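Local coordinates for protein L-glyceraldehyde 3-phosphate reductase (Clostridium beijerinckii, PDB 6HG6) that probably reduces aldehydes such as furfural with NADPH as hydride donor, as an aldo-keto reductase of TIM-barrel fold, at residues N64-V69 / S95-Y100; G108-R113 / R139-T144; Y115-L120 / M150-T155. One frame throughout, in Å; residues are numbered along the deposited sequence.

Interaction 1 (N64-V69 / S95-Y100); sequences NNYGPV and STKAGY. With NDP (NADPH dihydro-nicotinamide-adenine-dinucleotide phosphate), chain B; EDO (1,2-ethanediol), chain F.
Y66 and K97 meet tip to tip, their side chains slanting across one another at the C-terminal mouth of the TIM barrel, where K97 NZ donates a hydrogen bond of 3.1 Å to Y66 OH. With D61 and H138 beside them, the pair is consistent with the Asp-Tyr-Lys-His tetrad of aldo-keto reductases, whose tyrosine is generally taken as the proton donor. K97 grows from barrel strand 93-98 and runs extended until a bend at chi4 (75°) turns NZ to the phenol. The same nitrogen forms a salt bridge with D61 and a bond to L62 O. A long, flexible residue suits a place where one terminal group must serve three partners. Y66 OH also lies 3.3 Å from C2D of the nicotinamide ribose of NADPH, so the phenol borders that half of the cofactor.

Just before Y66, the loop is tied to the strand by its backbone: N64 N donates to K97 O at 3.2 Å. The N64 amide lies against the strand backbone, CG 3.2 Å from K97 O and ND2 3.7 Å from A98 CA, and gives its protons to S119 and Y115. N65 ND2 sits 3.4 Å from Y100 CB while bonding to K101 O, the amide and ring planes 28° apart. An amide suits N64 because its other end accepts as well: N64 OD1 takes a 2.7 Å bond from a water that accepts from Y100 N.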
loop_
_atom_site.group_PDB
_atom_site.type_symbol
_atom_site.label_atom_id
_atom_site.label_comp_id
_atom_site.label_asym_id
_atom_site.label_seq_id
_atom_site.Cartn_x
_atom_site.Cartn_y
_atom_site.Cartn_z
ATOM N N ASN A 64 0.962 -1.736 12.377
ATOM C CA ASN A 64 0.807 -1.624 13.837
ATOM C C ASN A 64 0.751 -0.149 14.250
ATOM O O ASN A 64 -0.121 0.209 15.073
ATOM C CB ASN A 64 1.868 -2.425 14.595
ATOM C CG ASN A 64 3.318 -2.110 14.299
ATOM O OD1 ASN A 64 3.643 -1.197 13.515
ATOM N ND2 ASN A 64 4.188 -2.867 14.964
ATOM N N ASN A 65 1.653 0.673 13.737
ATOM C CA ASN A 65 1.897 2.021 14.277
ATOM C C ASN A 65 1.086 3.103 13.567
ATOM O O ASN A 65 1.276 4.280 13.949
ATOM C CB ASN A 65 3.388 2.342 14.345
ATOM C CG ASN A 65 4.047 2.547 13.008
ATOM O OD1 ASN A 65 3.395 2.495 11.966
ATOM N ND2 ASN A 65 5.354 2.760 13.040
ATOM N N TYR A 66 0.140 2.750 12.689
ATOM C CA TYR A 66 -0.718 3.775 12.049
ATOM C C TYR A 66 -1.644 4.417 13.064
ATOM O O TYR A 66 -2.222 3.722 13.953
ATOM C CB TYR A 66 -1.534 3.203 10.897
ATOM C CG TYR A 66 -0.731 2.777 9.705
ATOM C CD1 TYR A 66 0.623 3.046 9.601
ATOM C CD2 TYR A 66 -1.369 2.293 8.577
ATOM C CE1 TYR A 66 1.343 2.744 8.454
ATOM C CE2 TYR A 66 -0.653 1.941 7.440
ATOM C CZ TYR A 66 0.715 2.161 7.373
ATOM O OH TYR A 66 1.462 1.797 6.261
ATOM N N GLY A 67 -1.778 5.734 12.943
ATOM C CA GLY A 67 -2.615 6.587 13.799
ATOM C C GLY A 67 -2.489 8.028 13.305
ATOM O O GLY A 67 -2.801 8.308 12.157
ATOM N N PRO A 68 -1.952 8.965 14.097
ATOM C CA PRO A 68 -1.493 8.684 15.432
ATOM C C PRO A 68 -2.577 8.395 16.446
ATOM O O PRO A 68 -3.661 8.948 16.369
ATOM C CB PRO A 68 -0.711 9.933 15.883
ATOM C CG PRO A 68 -1.374 11.015 15.094
ATOM C CD PRO A 68 -1.683 10.362 13.758
ATOM N N VAL A 69 -1.721 8.082 17.406
ATOM C CA VAL A 69 -1.422 7.166 18.483
ATOM C C VAL A 69 -1.231 5.847 17.752
ATOM O O VAL A 69 -2.107 5.395 17.021
ATOM C CB VAL A 69 -2.336 7.271 19.681
ATOM C CG1 VAL A 69 -2.592 5.964 20.308
ATOM C CG2 VAL A 69 -1.811 8.382 20.566
ATOM N N SER A 95 -4.104 -6.210 5.622
ATOM C CA SER A 95 -2.683 -6.390 5.959
ATOM C C SER A 95 -2.374 -5.711 7.297
ATOM O O SER A 95 -3.061 -4.750 7.706
ATOM C CB SER A 95 -1.795 -5.820 4.908
ATOM O OG SER A 95 -2.035 -4.409 4.819
ATOM N N THR A 96 -1.292 -6.147 7.910
ATOM C CA THR A 96 -0.630 -5.310 8.930
ATOM C C THR A 96 0.875 -5.590 8.829
ATOM O O THR A 96 1.304 -6.392 7.963
ATOM C CB THR A 96 -1.212 -5.477 10.334
ATOM O OG1 THR A 96 -0.697 -4.347 11.055
ATOM C CG2 THR A 96 -0.829 -6.797 10.965
ATOM N N LYS A 97 1.648 -4.901 9.640
ATOM C CA LYS A 97 3.108 -4.894 9.547
ATOM C C LYS A 97 3.690 -4.656 10.934
ATOM O O LYS A 97 3.015 -4.097 11.796
ATOM C CB LYS A 97 3.593 -3.763 8.617
ATOM C CG LYS A 97 2.711 -3.487 7.410
ATOM C CD LYS A 97 3.379 -2.515 6.427
ATOM C CE LYS A 97 2.530 -2.170 5.230
ATOM N NZ LYS A 97 1.455 -1.235 5.632
ATOM N N ALA A 98 4.938 -5.064 11.066
ATOM C CA ALA A 98 5.797 -4.776 12.223
ATOM C C ALA A 98 7.205 -4.542 11.683
ATOM O O ALA A 98 7.650 -5.277 10.741
ATOM C CB ALA A 98 5.752 -5.938 13.181
ATOM N N GLY A 99 7.891 -3.546 12.214
ATOM C CA GLY A 99 9.289 -3.283 11.822
ATOM C C GLY A 99 9.747 -1.866 12.070
ATOM O O GLY A 99 10.980 -1.642 12.156
ATOM N N TYR A 100 8.807 -0.926 12.201
ATOM C CA TYR A 100 9.060 0.453 12.650
ATOM C C TYR A 100 8.715 0.539 14.135
ATOM O O TYR A 100 8.320 -0.471 14.747
ATOM C CB TYR A 100 8.303 1.505 11.814
ATOM C CG TYR A 100 8.980 1.853 10.503
ATOM C CD1 TYR A 100 10.108 2.649 10.471
ATOM C CD2 TYR A 100 8.501 1.372 9.295
ATOM C CE1 TYR A 100 10.711 3.028 9.274
ATOM C CE2 TYR A 100 9.106 1.706 8.087
ATOM C CZ TYR A 100 10.229 2.506 8.087
ATOM O OH TYR A 100 10.826 2.834 6.906
HETATM P PA NDP B . -1.076 9.179 -1.445
HETATM O O1A NDP B . 0.269 9.520 -1.995
HETATM O O2A NDP B . -2.179 8.556 -2.239
HETATM O O5B NDP B . -1.662 10.438 -0.633
HETATM C C5B NDP B . -2.977 10.342 -0.023
HETATM C C4B NDP B . -3.472 11.723 0.317
HETATM O O4B NDP B . -3.454 12.519 -0.896
HETATM C C3B NDP B . -4.908 11.833 0.849
HETATM O O3B NDP B . -5.003 11.694 2.264
HETATM C C2B NDP B . -5.279 13.241 0.401
HETATM O O2B NDP B . -4.675 14.147 1.320
HETATM C C1B NDP B . -4.596 13.339 -0.958
HETATM N N9A NDP B . -5.384 12.885 -2.098
HETATM C C8A NDP B . -5.802 11.606 -2.370
HETATM N N7A NDP B . -6.448 11.497 -3.504
HETATM C C5A NDP B . -6.457 12.786 -4.018
HETATM C C6A NDP B . -6.989 13.332 -5.202
HETATM N N6A NDP B . -7.639 12.615 -6.116
HETATM N N1A NDP B . -6.814 14.662 -5.417
HETATM C C2A NDP B . -6.157 15.376 -4.492
HETATM N N3A NDP B . -5.608 14.970 -3.349
HETATM C C4A NDP B . -5.793 13.650 -3.166
HETATM O O3 NDP B . -0.848 8.102 -0.260
HETATM P PN NDP B . -0.251 8.150 1.224
HETATM O O1N NDP B . -1.352 8.597 2.127
HETATM O O2N NDP B . 1.072 8.844 1.261
HETATM O O5D NDP B . 0.013 6.577 1.464
HETATM C C5D NDP B . -1.040 5.652 1.084
HETATM C C4D NDP B . -0.910 4.391 1.905
HETATM O O4D NDP B . 0.366 3.781 1.639
HETATM C C3D NDP B . -0.901 4.560 3.422
HETATM O O3D NDP B . -2.219 4.762 3.911
HETATM C C2D NDP B . -0.273 3.223 3.835
HETATM O O2D NDP B . -1.235 2.202 3.796
HETATM C C1D NDP B . 0.786 3.013 2.756
HETATM N N1N NDP B . 2.131 3.472 3.186
HETATM C C2N NDP B . 3.120 2.550 3.426
HETATM C C3N NDP B . 4.280 2.868 4.077
HETATM C C7N NDP B . 5.311 1.794 4.306
HETATM O O7N NDP B . 5.070 0.607 4.013
HETATM N N7N NDP B . 6.463 2.174 4.856
HETATM C C4N NDP B . 4.453 4.294 4.526
HETATM C C5N NDP B . 3.424 5.237 4.037
HETATM C C6N NDP B . 2.386 4.821 3.347
HETATM P P2B NDP B . -5.444 15.541 1.598
HETATM O O1X NDP B . -6.944 15.443 1.404
HETATM O O2X NDP B . -5.081 15.880 3.035
HETATM O O3X NDP B . -4.787 16.472 0.590
HETATM C C1 EDO F . -5.115 10.469 12.151
HETATM O O1 EDO F . -6.470 10.682 12.245
HETATM C C2 EDO F . -4.503 11.118 10.989
HETATM O O2 EDO F . -3.382 10.387 10.574
HETATM O O HOH W 1 5.924 -1.166 12.122
#

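Interaction 2 (G108-R113 / R139-T144); sequences GDFGSR and RMDPDT
R139 has CG between its backbone N and carbonyl carbon (chi1 55°), and a bend at chi2 (148°) swings its guanidinium across to D109, whose CG stands anti to its own backbone N. R139 NH2 then donates to D109 OD1 at 2.8 Å, an N-H that lies in the guanidinium plane and reaches the oxygen on its syn side, a little out of the carboxylate plane. A water spans the same pair, donating to D109 OD2 and accepting from R139 NH2. Arginine fits because its flat, multiply armed end can serve an acid at its edge while offering a face to carbon. F110 uses that face: CE1 lies over it, offset toward its rim and 3.3 Å from R139 NH2, with the ring and guanidinium planes only 16° apart.

The two loops follow successive barrel strands and lead into helices 113-127 and 146-158. Further along the second loop, D141 shapes its own surroundings as an Asx turn, OD1 accepting from D143 N at 2.9 Å within a type I turn. T144 OG1 donates to D141 OD2 at 2.6 Å, from above the carboxylate plane, while T144 CG2 packs 3.5 Å from G111 O. Glycine suits G111: at its backbone angles a CB would be jammed against F110 O, and D141 OD2 occupies the direction a CB would take. S112 then caps the next helix through Y115 N.

D141 OD2 also comes within 2.7 Å of F110 O. Two oxygens so close suggest that the carboxyl group may hold a proton here, which would imply a raised pKa, whereas D109, facing an arginine, is more plausibly ionised.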
loop_
_atom_site.group_PDB
_atom_site.type_symbol
_atom_site.label_atom_id
_atom_site.label_comp_id
_atom_site.label_asym_id
_atom_site.label_seq_id
_atom_site.Cartn_x
_atom_site.Cartn_y
_atom_site.Cartn_z
ATOM N N GLY A 108 10.255 -3.181 20.835
ATOM C CA GLY A 108 9.109 -2.484 20.223
ATOM C C GLY A 108 9.431 -1.802 18.905
ATOM O O GLY A 108 8.643 -0.946 18.488
ATOM N N ASP A 109 10.488 -2.253 18.227
ATOM C CA ASP A 109 10.955 -1.713 16.937
ATOM C C ASP A 109 11.857 -2.767 16.289
ATOM O O ASP A 109 12.306 -3.692 16.996
ATOM C CB ASP A 109 11.728 -0.429 17.199
ATOM C CG ASP A 109 11.925 0.519 16.043
ATOM O OD1 ASP A 109 11.651 0.116 14.895
ATOM O OD2 ASP A 109 12.386 1.683 16.321
ATOM N N PHE A 110 12.162 -2.589 15.015
ATOM C CA PHE A 110 13.218 -3.333 14.273
ATOM C C PHE A 110 13.066 -4.858 14.016
ATOM O O PHE A 110 13.958 -5.669 14.086
ATOM C CB PHE A 110 14.560 -3.205 14.985
ATOM C CG PHE A 110 15.070 -1.783 15.018
ATOM C CD1 PHE A 110 15.410 -1.155 13.837
ATOM C CD2 PHE A 110 15.144 -1.070 16.204
ATOM C CE1 PHE A 110 15.872 0.160 13.828
ATOM C CE2 PHE A 110 15.605 0.249 16.201
ATOM C CZ PHE A 110 15.943 0.856 15.013
ATOM N N GLY A 111 12.129 -5.540 13.578
ATOM C CA GLY A 111 12.951 -6.816 13.165
ATOM C C GLY A 111 13.216 -8.116 14.030
ATOM O O GLY A 111 13.402 -9.263 13.443
ATOM N N SER A 112 13.364 -8.097 15.355
ATOM C CA SER A 112 13.491 -9.356 16.133
ATOM C C SER A 112 12.226 -10.209 16.038
ATOM O O SER A 112 11.133 -9.666 15.868
ATOM C CB SER A 112 13.789 -9.082 17.596
ATOM O OG SER A 112 12.673 -8.451 18.243
ATOM N N ARG A 113 12.367 -11.530 16.219
ATOM C CA ARG A 113 11.229 -12.463 16.339
ATOM C C ARG A 113 10.336 -12.003 17.508
ATOM O O ARG A 113 9.124 -11.976 17.350
ATOM C CB ARG A 113 11.775 -13.880 16.564
ATOM C CG ARG A 113 10.709 -14.932 16.826
ATOM C CD ARG A 113 11.446 -16.234 17.038
ATOM N NE ARG A 113 10.506 -17.315 17.167
ATOM C CZ ARG A 113 9.876 -17.908 16.159
ATOM N NH1 ARG A 113 10.142 -17.548 14.915
ATOM N NH2 ARG A 113 9.013 -18.889 16.432
ATOM N N ARG A 139 10.203 -2.880 7.320
ATOM C CA ARG A 139 11.424 -2.285 6.748
ATOM C C ARG A 139 12.589 -3.237 7.008
ATOM O O ARG A 139 12.490 -4.114 7.899
ATOM C CB ARG A 139 11.741 -0.921 7.369
ATOM C CG ARG A 139 11.843 -0.945 8.897
ATOM C CD ARG A 139 12.825 0.040 9.454
ATOM N NE ARG A 139 12.675 0.286 10.896
ATOM C CZ ARG A 139 13.199 1.314 11.527
ATOM N NH1 ARG A 139 13.960 2.187 10.888
ATOM N NH2 ARG A 139 12.998 1.479 12.823
ATOM N N MET A 140 13.681 -3.030 6.301
ATOM C CA MET A 140 14.881 -3.846 6.527
ATOM C C MET A 140 15.485 -3.531 7.911
ATOM O O MET A 140 15.481 -2.377 8.352
ATOM C CB MET A 140 15.911 -3.592 5.431
ATOM C CG MET A 140 15.406 -3.954 4.049
ATOM S SD MET A 140 16.660 -3.808 2.776
ATOM C CE MET A 140 16.836 -2.036 2.574
ATOM N N ASP A 141 16.010 -4.552 8.570
ATOM C CA ASP A 141 16.801 -4.385 9.798
ATOM C C ASP A 141 18.146 -5.042 9.562
ATOM O O ASP A 141 18.301 -6.240 9.795
ATOM C CB ASP A 141 16.120 -5.023 11.005
ATOM C CG ASP A 141 16.929 -4.783 12.268
ATOM O OD1 ASP A 141 17.960 -4.074 12.184
ATOM O OD2 ASP A 141 16.517 -5.326 13.322
ATOM N N PRO A 142 19.168 -4.297 9.139
ATOM C CA PRO A 142 20.463 -4.913 8.889
ATOM C C PRO A 142 21.149 -5.379 10.176
ATOM O O PRO A 142 22.127 -6.071 10.061
ATOM C CB PRO A 142 21.247 -3.808 8.156
ATOM C CG PRO A 142 20.576 -2.510 8.626
ATOM C CD PRO A 142 19.117 -2.865 8.778
ATOM N N ASP A 143 20.621 -5.032 11.353
ATOM C CA ASP A 143 21.217 -5.432 12.656
ATOM C C ASP A 143 20.587 -6.729 13.189
ATOM O O ASP A 143 21.022 -7.187 14.245
ATOM C CB ASP A 143 21.165 -4.263 13.638
ATOM C CG ASP A 143 22.013 -3.090 13.140
ATOM O OD1 ASP A 143 23.227 -3.294 12.848
ATOM O OD2 ASP A 143 21.441 -2.011 12.912
ATOM N N THR A 144 19.540 -7.248 12.554
ATOM C CA THR A 144 18.947 -8.578 12.892
ATOM C C THR A 144 19.219 -9.484 11.702
ATOM O O THR A 144 18.990 -9.073 10.563
ATOM C CB THR A 144 17.438 -8.515 13.115
ATOM O OG1 THR A 144 17.165 -7.647 14.215
ATOM C CG2 THR A 144 16.803 -9.865 13.403
HETATM O O HOH W 2 13.292 3.590 14.900
#

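Interaction 3 (Y115-L120 / M150-T155); sequences YILASL and MMALDT
M151 O is gripped twice by T155, the threonine that L117 touches across the helix interface: T155 N supplies the ordinary helical bond at 2.8 Å, and T155 OG1 adds a second at 3.0 Å from the opposite face of the carbonyl plane. R113 NH1 also bonds to T155 OG1. The hydroxyl turns back onto its own helix: OG1 stands anti to the carbonyl carbon, beside the backbone N (chi1 -65°), which leaves the methyl CG2 anti to the backbone N and facing L117, whose CD1 comes to 3.8 Å as the two side chains cross at about a right angle. A β-branched threonine suits the spot because one branch bonds back to its own helix and the other packs.

L117 spreads its second methyl over the backbone, CD2 resting 3.4 Å from A152 O. The helices concerned, 113-127 and 146-158, are neighbours on the outside of the TIM barrel, each following a parallel strand in the repeated β-α-β order. Their local axes run in the same general direction, 31° apart, and approach to 9.5 Å. A152 makes room at the point of nearest backbone approach: its lone methyl CB meets I116 CG2 at 3.7 Å and lies 4.0 Å from I116 CD1, where the branched isoleucine spreads around a small residue.

Toward the barrel the layer is closed by larger side chains. L153 leaves its helix pointing away from the neighbouring one, yet CD2 swings back to 4.5 Å from I116 CG2, and both residues press against F135 of strand 132-137.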
loop_
_atom_site.group_PDB
_atom_site.type_symbol
_atom_site.label_atom_id
_atom_site.label_comp_id
_atom_site.label_asym_id
_atom_site.label_seq_id
_atom_site.Cartn_x
_atom_site.Cartn_y
_atom_site.Cartn_z
ATOM N N TYR A 115 9.705 -8.943 18.747
ATOM C CA TYR A 115 8.866 -7.790 18.367
ATOM C C TYR A 115 7.835 -8.219 17.332
ATOM O O TYR A 115 6.657 -7.868 17.437
ATOM C CB TYR A 115 9.766 -6.652 17.896
ATOM C CG TYR A 115 9.021 -5.564 17.183
ATOM C CD1 TYR A 115 7.879 -4.997 17.708
ATOM C CD2 TYR A 115 9.492 -5.088 15.971
ATOM C CE1 TYR A 115 7.214 -3.982 17.030
ATOM C CE2 TYR A 115 8.851 -4.067 15.299
ATOM C CZ TYR A 115 7.702 -3.515 15.832
ATOM O OH TYR A 115 7.036 -2.546 15.120
ATOM N N ILE A 116 8.291 -8.897 16.283
ATOM C CA ILE A 116 7.412 -9.207 15.135
ATOM C C ILE A 116 6.236 -10.030 15.646
ATOM O O ILE A 116 5.095 -9.698 15.350
ATOM C CB ILE A 116 8.210 -9.851 13.991
ATOM C CG1 ILE A 116 9.170 -8.847 13.360
ATOM C CG2 ILE A 116 7.259 -10.501 13.018
ATOM C CD1 ILE A 116 10.117 -9.477 12.342
ATOM N N LEU A 117 6.483 -11.100 16.403
ATOM C CA LEU A 117 5.378 -11.966 16.831
ATOM C C LEU A 117 4.545 -11.296 17.917
ATOM O O LEU A 117 3.337 -11.483 17.881
ATOM C CB LEU A 117 5.925 -13.335 17.225
ATOM C CG LEU A 117 6.599 -14.111 16.085
ATOM C CD1 LEU A 117 7.080 -15.447 16.619
ATOM C CD2 LEU A 117 5.615 -14.314 14.978
ATOM N N ALA A 118 5.137 -10.641 18.897
ATOM C CA ALA A 118 4.354 -9.911 19.925
ATOM C C ALA A 118 3.475 -8.862 19.245
ATOM O O ALA A 118 2.306 -8.719 19.606
ATOM C CB ALA A 118 5.259 -9.297 20.971
ATOM N N SER A 119 4.003 -8.158 18.262
ATOM C CA SER A 119 3.241 -7.119 17.539
ATOM C C SER A 119 2.072 -7.733 16.787
ATOM O O SER A 119 0.969 -7.213 16.851
ATOM C CB SER A 119 4.105 -6.379 16.571
ATOM O OG SER A 119 3.303 -5.345 16.018
ATOM N N LEU A 120 2.279 -8.844 16.093
ATOM C CA LEU A 120 1.169 -9.475 15.354
ATOM C C LEU A 120 0.035 -9.826 16.304
ATOM O O LEU A 120 -1.075 -9.622 15.957
ATOM C CB LEU A 120 1.653 -10.709 14.613
ATOM C CG LEU A 120 0.575 -11.462 13.850
ATOM C CD1 LEU A 120 -0.123 -10.635 12.804
ATOM C CD2 LEU A 120 1.194 -12.712 13.251
ATOM N N MET A 150 12.602 -13.270 8.792
ATOM C CA MET A 150 11.818 -14.066 7.820
ATOM C C MET A 150 11.215 -15.294 8.530
ATOM O O MET A 150 10.046 -15.615 8.262
ATOM C CB MET A 150 12.680 -14.475 6.619
ATOM C CG MET A 150 13.130 -13.279 5.747
ATOM S SD MET A 150 11.796 -12.176 5.189
ATOM C CE MET A 150 11.803 -10.890 6.443
ATOM N N MET A 151 11.934 -15.911 9.445
ATOM C CA MET A 151 11.374 -17.061 10.214
ATOM C C MET A 151 10.204 -16.579 11.075
ATOM O O MET A 151 9.280 -17.367 11.313
ATOM C CB MET A 151 12.454 -17.753 11.050
ATOM C CG MET A 151 13.355 -18.602 10.202
ATOM S SD MET A 151 14.620 -19.493 11.166
ATOM C CE MET A 151 13.468 -20.487 12.115
ATOM N N ALA A 152 10.219 -15.326 11.532
ATOM C CA ALA A 152 9.099 -14.742 12.289
ATOM C C ALA A 152 7.878 -14.642 11.373
ATOM O O ALA A 152 6.778 -15.010 11.809
ATOM C CB ALA A 152 9.499 -13.395 12.889
ATOM N N LEU A 153 8.034 -14.171 10.124
ATOM C CA LEU A 153 6.890 -14.123 9.181
ATOM C C LEU A 153 6.391 -15.557 8.958
ATOM O O LEU A 153 5.165 -15.810 8.904
ATOM C CB LEU A 153 7.317 -13.486 7.867
ATOM C CG LEU A 153 7.778 -12.035 7.920
ATOM C CD1 LEU A 153 7.984 -11.489 6.526
ATOM C CD2 LEU A 153 6.767 -11.194 8.640
ATOM N N ASP A 154 7.313 -16.494 8.798
ATOM C CA ASP A 154 6.949 -17.906 8.572
ATOM C C ASP A 154 6.147 -18.444 9.778
ATOM O O ASP A 154 5.130 -19.118 9.587
ATOM C CB ASP A 154 8.176 -18.749 8.309
ATOM C CG ASP A 154 7.847 -20.227 8.126
ATOM O OD1 ASP A 154 7.071 -20.534 7.163
ATOM O OD2 ASP A 154 8.328 -21.045 8.959
ATOM N N THR A 155 6.569 -18.140 10.996
ATOM C CA THR A 155 5.840 -18.559 12.198
ATOM C C THR A 155 4.424 -17.967 12.156
ATOM O O THR A 155 3.485 -18.699 12.463
ATOM C CB THR A 155 6.588 -18.149 13.459
ATOM O OG1 THR A 155 7.818 -18.887 13.458
ATOM C CG2 THR A 155 5.761 -18.404 14.690
#

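How the interactions relate
Interaction 1 is buried at the barrel mouth beside the cofactor, and its chemistry is that of an active site: polar groups with several partners each. Interaction 3 is buried too, but between two outer helices, and is almost wholly apolar. Interaction 2 lies at the surface and pairs an acid-arginine salt bridge with a bridging water and a phenylalanine ring. It joins the loops leading into the same two helices that interaction 3 packs together. Strand 93-98 of interaction 1 leads into helix 113-127 of interaction 3, and N64 ND2 probably bonds S119 OG (2.8 Å). G99 O probably accepts from R139 NE (2.9 Å), linking the residue just after the strand to interaction 2.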